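PDB 4B7H: catalase from Corynebacterium glutamicum, which catalyses the breakdown of hydrogen peroxide to water and oxygen at a haem group, and is inhibited by nitric oxide. Local coordinates for residues H70-G75 against Y254-L259; S108-E113 against W120-G125. All coordinates share one frame; numbering follows the deposited sequence.

Contact 1 (H70-G75 against Y254-L259); sequences HAKGHG and YQREDL. With HEM (protoporphyrin IX containing Fe), chain E; NO (nitric oxide), chain F.
His-74 lays its imidazole over the backbone of Arg-256 where strand 73-82 of the catalase beta-barrel meets helix 254-264. Arg-256 CA sits 3.7 Å from the ring centroid, 11° off the normal, a CH-pi contact over the face; Gln-255 C lies over the same face nearer the rim. Leu-259 CD2 fills the edge, in the ring plane, 3.9 Å from His-74 CD2. The CB of His-74 points toward the helix, and with chi1 at 51° CG stands between the backbone N and the carbonyl carbon, 3.6 Å from Arg-256 CA. A water joins the two side chains, lying 2.8 Å from His-74 ND1 and accepting from Arg-256 NE. His-74 NE2 is hydrogen-bonded to Ser-203, so both ring nitrogens have partners.

Arg-256 runs straight to CD, and the bend at chi3 (-62°) swings NE out of the straight line of the chain. Its NH2 gives Gly-73 O a weak, bent hydrogen bond, while Lys-72 CE lies over one face of the guanidinium. The ammonium of Lys-72 is drawn off to Asp-118, Asp-253 and Ser-116 O, an arrangement that probably offsets the nearby arginine charge. Arg-256 NH1 binds Gly-169 O of the second subunit, carrying the contact to a subunit interface.

At the start of the same segment His-70 belongs to the distal haem pocket. HEM C3D lies 3.3 Å above the plane of the His-70 ring, over its centre. The nitric oxide on the haem iron lies at the ring's edge, its O 3.5 Å from His-70 NE2.

Contact 2 (S108-E113 against W120-G125); sequences STVAGE and WRDVHG
Asp-122 points its carboxylate into the loop at Val-110 and Ala-111, and OD2 takes two backbone N-H groups there. Ala-111 N comes to the syn lone pair at 2.9 Å in a nearly straight bond (170°), whereas Val-110 N, at 2.8 Å, approaches from above the carboxylate plane. A water donates a third bond to OD2 and accepts from Gly-112 N, continuing the run of N-H groups. Beside this grip, the side chains of Val-110 and Val-123 cross obliquely, CG2 of Val-110 3.8 Å from CB of Val-123. Thr-109 and His-124 lie side by side; Thr-109 CG2, anti to its carbonyl carbon, comes 3.5 Å from His-124 CE1. Trp-120 sets CZ3 against Gly-112 CA.

Strand 100-108 ends at Ser-108 and strand 125-132 begins at Gly-125, and these two form an antiparallel hydrogen-bonded pair, Gly-125 N giving Ser-108 O a 2.8 Å bond and a weak one returning. Ser-108 OG lies against Gly-125 CA at 3.4 Å and is hydrogen-bonded to His-70.

The two N-H groups and the water converging on OD2 would stabilise a carboxylate charge on Asp-122 and would probably favour its ionised form.

In the fold
The centres of contacts 1 and 2 lie about 10 Å apart, both at the ends of strands of the antiparallel barrel sheet. Along the chain, segment 70-75 comes first, then both segments of contact 2, and helix 254-264 last, so contact 2 is local and contact 1 closes a long excursion. Strand 100-108 connects them: it pairs with strand 73-82 and with strand 125-132. The contacts join directly at His-70, whose ND1 is 2.8 Å from Ser-108 OG and whose N is 2.9 Å from Val-110 O, the latter a probable hydrogen bond. The loop of contact 2 is consistent with a second shell that helps to hold His-70 beside the nitric oxide.

Contact 1 (H70-G75 against Y254-L259)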
# COMPACT_ATOMS: atom_id res chain seq x y z
N HIS A 70 1.84 15.75 -14.02
CA HIS A 70 0.46 16.20 -14.23
C HIS A 70 -0.39 16.10 -12.95
O HIS A 70 -1.60 15.89 -13.01
CB HIS A 70 -0.23 15.46 -15.38
CG HIS A 70 0.36 15.72 -16.74
ND1 HIS A 70 -0.21 16.60 -17.64
CD2 HIS A 70 1.43 15.17 -17.37
CE1 HIS A 70 0.50 16.60 -18.76
NE2 HIS A 70 1.50 15.75 -18.62
N ALA A 71 0.25 16.29 -11.79
CA ALA A 71 -0.45 16.24 -10.50
C ALA A 71 -1.61 17.22 -10.37
O ALA A 71 -2.63 16.88 -9.78
CB ALA A 71 0.53 16.46 -9.37
N LYS A 72 -1.42 18.45 -10.87
CA LYS A 72 -2.40 19.53 -10.70
C LYS A 72 -3.35 19.59 -11.89
O LYS A 72 -2.95 20.02 -12.98
CB LYS A 72 -1.71 20.89 -10.55
CG LYS A 72 -2.69 22.05 -10.33
CD LYS A 72 -3.20 22.04 -8.88
CE LYS A 72 -4.39 22.99 -8.62
NZ LYS A 72 -4.11 24.40 -9.02
N GLY A 73 -4.59 19.19 -11.70
CA GLY A 73 -5.54 19.22 -12.80
C GLY A 73 -6.98 19.22 -12.35
O GLY A 73 -7.27 19.24 -11.15
N HIS A 74 -7.88 19.18 -13.32
CA HIS A 74 -9.31 19.34 -13.07
C HIS A 74 -10.01 18.89 -14.33
O HIS A 74 -9.39 18.76 -15.39
CB HIS A 74 -9.64 20.80 -12.80
CG HIS A 74 -9.09 21.73 -13.83
ND1 HIS A 74 -7.80 22.21 -13.79
CD2 HIS A 74 -9.64 22.22 -14.97
CE1 HIS A 74 -7.58 22.98 -14.84
NE2 HIS A 74 -8.68 22.98 -15.59
N GLY A 75 -11.31 18.65 -14.24
CA GLY A 75 -11.97 18.12 -15.42
C GLY A 75 -13.47 18.24 -15.44
O GLY A 75 -14.08 18.94 -14.64
N TYR A 254 -7.07 29.18 -10.83
CA TYR A 254 -7.76 30.01 -11.81
C TYR A 254 -8.46 29.21 -12.90
O TYR A 254 -9.61 29.50 -13.25
CB TYR A 254 -6.75 30.98 -12.44
CG TYR A 254 -7.37 31.98 -13.38
CD1 TYR A 254 -7.95 33.15 -12.91
CD2 TYR A 254 -7.35 31.76 -14.76
CE1 TYR A 254 -8.50 34.08 -13.77
CE2 TYR A 254 -7.92 32.69 -15.64
CZ TYR A 254 -8.49 33.84 -15.14
OH TYR A 254 -9.04 34.76 -16.00
N GLN A 255 -7.78 28.20 -13.43
CA GLN A 255 -8.33 27.45 -14.55
C GLN A 255 -9.34 26.42 -14.09
O GLN A 255 -10.36 26.19 -14.77
CB GLN A 255 -7.21 26.82 -15.38
CG GLN A 255 -6.22 27.84 -15.94
CD GLN A 255 -5.21 27.21 -16.86
OE1 GLN A 255 -4.86 26.04 -16.72
NE2 GLN A 255 -4.73 27.99 -17.81
N ARG A 256 -9.07 25.79 -12.95
CA ARG A 256 -10.04 24.89 -12.32
C ARG A 256 -11.36 25.64 -12.09
O ARG A 256 -12.44 25.16 -12.44
CB ARG A 256 -9.47 24.36 -11.00
CG ARG A 256 -10.40 23.42 -10.25
CD ARG A 256 -9.76 22.89 -8.97
NE ARG A 256 -8.56 22.10 -9.23
CZ ARG A 256 -7.95 21.33 -8.33
NH1 ARG A 256 -8.41 21.26 -7.09
NH2 ARG A 256 -6.87 20.64 -8.68
N GLU A 257 -11.26 26.82 -11.49
CA GLU A 257 -12.44 27.61 -11.17
C GLU A 257 -13.13 28.09 -12.44
O GLU A 257 -14.37 28.08 -12.52
CB GLU A 257 -12.06 28.79 -10.27
CG GLU A 257 -13.25 29.59 -9.78
CD GLU A 257 -12.99 30.31 -8.47
OE1 GLU A 257 -11.82 30.36 -8.03
OE2 GLU A 257 -13.96 30.81 -7.87
N ASP A 258 -12.35 28.50 -13.44
CA ASP A 258 -12.95 28.95 -14.70
C ASP A 258 -13.80 27.87 -15.36
O ASP A 258 -14.90 28.14 -15.84
CB ASP A 258 -11.87 29.41 -15.67
CG ASP A 258 -12.41 29.62 -17.07
OD1 ASP A 258 -12.90 30.73 -17.36
OD2 ASP A 258 -12.37 28.66 -17.87
N LEU A 259 -13.28 26.64 -15.40
CA LEU A 259 -14.01 25.57 -16.08
C LEU A 259 -15.29 25.21 -15.31
O LEU A 259 -16.36 25.03 -15.92
CB LEU A 259 -13.13 24.34 -16.33
CG LEU A 259 -13.82 23.18 -17.05
CD1 LEU A 259 -14.23 23.57 -18.46
CD2 LEU A 259 -12.93 21.95 -17.07
CHA HEM E . 0.36 11.80 -17.08
CHB HEM E . 3.96 8.85 -18.45
CHC HEM E . 4.66 11.64 -22.35
CHD HEM E . 0.26 13.47 -21.67
C1A HEM E . 1.28 10.78 -17.10
C2A HEM E . 1.39 9.72 -16.11
C3A HEM E . 2.38 8.90 -16.52
C4A HEM E . 2.92 9.42 -17.75
CMA HEM E . 2.89 7.62 -15.84
CAA HEM E . 0.50 9.58 -14.86
CBA HEM E . -0.76 8.80 -15.22
CGA HEM E . -1.59 8.45 -14.01
O1A HEM E . -2.84 8.49 -14.15
O2A HEM E . -1.04 8.13 -12.92
C1B HEM E . 4.49 9.36 -19.62
C2B HEM E . 5.64 8.84 -20.32
C3B HEM E . 5.85 9.63 -21.39
C4B HEM E . 4.82 10.65 -21.39
CMB HEM E . 6.46 7.61 -19.85
CAB HEM E . 6.91 9.55 -22.50
CBB HEM E . 7.47 8.39 -22.86
C1C HEM E . 3.45 12.25 -22.60
C2C HEM E . 2.98 12.80 -23.87
C3C HEM E . 1.76 13.31 -23.66
C4C HEM E . 1.42 13.07 -22.27
CMC HEM E . 3.80 12.81 -25.19
CAC HEM E . 0.76 13.96 -24.65
CBC HEM E . 0.74 13.67 -25.96
C1D HEM E . -0.06 13.25 -20.36
C2D HEM E . -1.24 13.78 -19.75
C3D HEM E . -1.23 13.27 -18.33
C4D HEM E . -0.04 12.47 -18.21
CMD HEM E . -2.29 14.68 -20.40
CAD HEM E . -2.30 13.56 -17.29
CBD HEM E . -3.50 12.66 -17.58
CGD HEM E . -4.55 13.06 -16.58
O1D HEM E . -4.91 12.24 -15.70
O2D HEM E . -5.01 14.23 -16.65
NA HEM E . 2.22 10.56 -18.09
NB HEM E . 4.01 10.46 -20.29
NC HEM E . 2.46 12.43 -21.65
ND HEM E . 0.63 12.48 -19.42
FE HEM E . 2.35 11.53 -19.85
N NO F . 3.31 12.80 -19.25
O NO F . 4.10 13.58 -19.32
O HOH W 1 -6.50 22.54 -11.29

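Contact 2 (S108-E113 against W120-G125)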
# COMPACT_ATOMS: atom_id res chain seq x y z
N SER A 108 -4.59 19.80 -17.12
CA SER A 108 -3.57 19.82 -16.07
C SER A 108 -2.37 20.65 -16.47
O SER A 108 -2.22 21.00 -17.64
CB SER A 108 -3.11 18.38 -15.79
OG SER A 108 -2.66 17.76 -16.99
N THR A 109 -1.50 20.93 -15.51
CA THR A 109 -0.14 21.35 -15.81
C THR A 109 0.72 20.08 -15.75
O THR A 109 0.16 18.98 -15.67
CB THR A 109 0.37 22.40 -14.81
OG1 THR A 109 0.21 21.89 -13.48
CG2 THR A 109 -0.40 23.70 -14.95
N VAL A 110 2.04 20.21 -15.77
CA VAL A 110 2.94 19.05 -15.78
C VAL A 110 3.82 18.93 -14.54
O VAL A 110 3.81 17.90 -13.87
CB VAL A 110 3.85 19.05 -17.03
CG1 VAL A 110 4.85 17.89 -16.97
CG2 VAL A 110 3.00 18.99 -18.29
N ALA A 111 4.60 19.96 -14.26
CA ALA A 111 5.66 19.87 -13.25
C ALA A 111 5.20 20.02 -11.80
O ALA A 111 5.70 19.33 -10.90
CB ALA A 111 6.77 20.88 -13.54
N GLY A 112 4.28 20.94 -11.56
CA GLY A 112 3.89 21.27 -10.20
C GLY A 112 3.10 20.19 -9.48
O GLY A 112 2.48 19.33 -10.11
N GLU A 113 3.13 20.25 -8.16
CA GLU A 113 2.39 19.31 -7.32
C GLU A 113 0.94 19.75 -7.15
O GLU A 113 0.53 20.78 -7.68
CB GLU A 113 3.10 19.16 -5.98
CG GLU A 113 4.55 18.68 -6.11
CD GLU A 113 5.55 19.79 -6.42
OE1 GLU A 113 5.17 20.98 -6.41
OE2 GLU A 113 6.72 19.48 -6.67
N TRP A 120 1.33 28.63 -13.81
CA TRP A 120 2.77 28.53 -14.04
C TRP A 120 2.95 28.24 -15.54
O TRP A 120 2.14 27.54 -16.13
CB TRP A 120 3.38 27.37 -13.25
CG TRP A 120 3.73 27.69 -11.83
CD1 TRP A 120 3.58 28.89 -11.20
CD2 TRP A 120 4.29 26.79 -10.87
NE1 TRP A 120 4.02 28.80 -9.91
CE2 TRP A 120 4.45 27.51 -9.67
CE3 TRP A 120 4.66 25.45 -10.91
CZ2 TRP A 120 4.98 26.93 -8.52
CZ3 TRP A 120 5.18 24.87 -9.76
CH2 TRP A 120 5.33 25.61 -8.58
N ARG A 121 4.02 28.77 -16.14
CA ARG A 121 4.36 28.40 -17.51
C ARG A 121 4.61 26.89 -17.57
O ARG A 121 5.40 26.35 -16.79
CB ARG A 121 5.60 29.14 -18.03
CG ARG A 121 5.98 28.73 -19.47
CD ARG A 121 7.19 29.48 -20.05
NE ARG A 121 6.95 30.91 -19.99
CZ ARG A 121 6.19 31.59 -20.84
NH1 ARG A 121 5.65 31.00 -21.90
NH2 ARG A 121 6.01 32.90 -20.67
N ASP A 122 3.90 26.22 -18.47
CA ASP A 122 4.00 24.77 -18.56
C ASP A 122 3.20 24.31 -19.75
O ASP A 122 2.32 25.03 -20.24
CB ASP A 122 3.41 24.11 -17.30
CG ASP A 122 4.16 22.85 -16.89
OD1 ASP A 122 5.00 22.36 -17.68
OD2 ASP A 122 3.90 22.36 -15.77
N VAL A 123 3.49 23.09 -20.21
CA VAL A 123 2.58 22.37 -21.08
C VAL A 123 1.29 22.14 -20.28
O VAL A 123 1.34 22.00 -19.04
CB VAL A 123 3.20 21.00 -21.48
CG1 VAL A 123 2.18 20.11 -22.18
CG2 VAL A 123 4.44 21.21 -22.36
N HIS A 124 0.15 22.11 -20.96
CA HIS A 124 -1.09 21.67 -20.31
C HIS A 124 -1.60 20.38 -20.89
O HIS A 124 -1.73 20.22 -22.11
CB HIS A 124 -2.17 22.75 -20.36
CG HIS A 124 -1.83 23.94 -19.54
ND1 HIS A 124 -2.30 24.13 -18.26
CD2 HIS A 124 -1.00 24.98 -19.79
CE1 HIS A 124 -1.81 25.25 -17.77
NE2 HIS A 124 -1.02 25.79 -18.69
N GLY A 125 -1.92 19.45 -20.00
CA GLY A 125 -2.52 18.19 -20.39
C GLY A 125 -3.93 18.39 -20.90
O GLY A 125 -4.65 19.28 -20.44
O HOH W 2 3.57 23.18 -13.25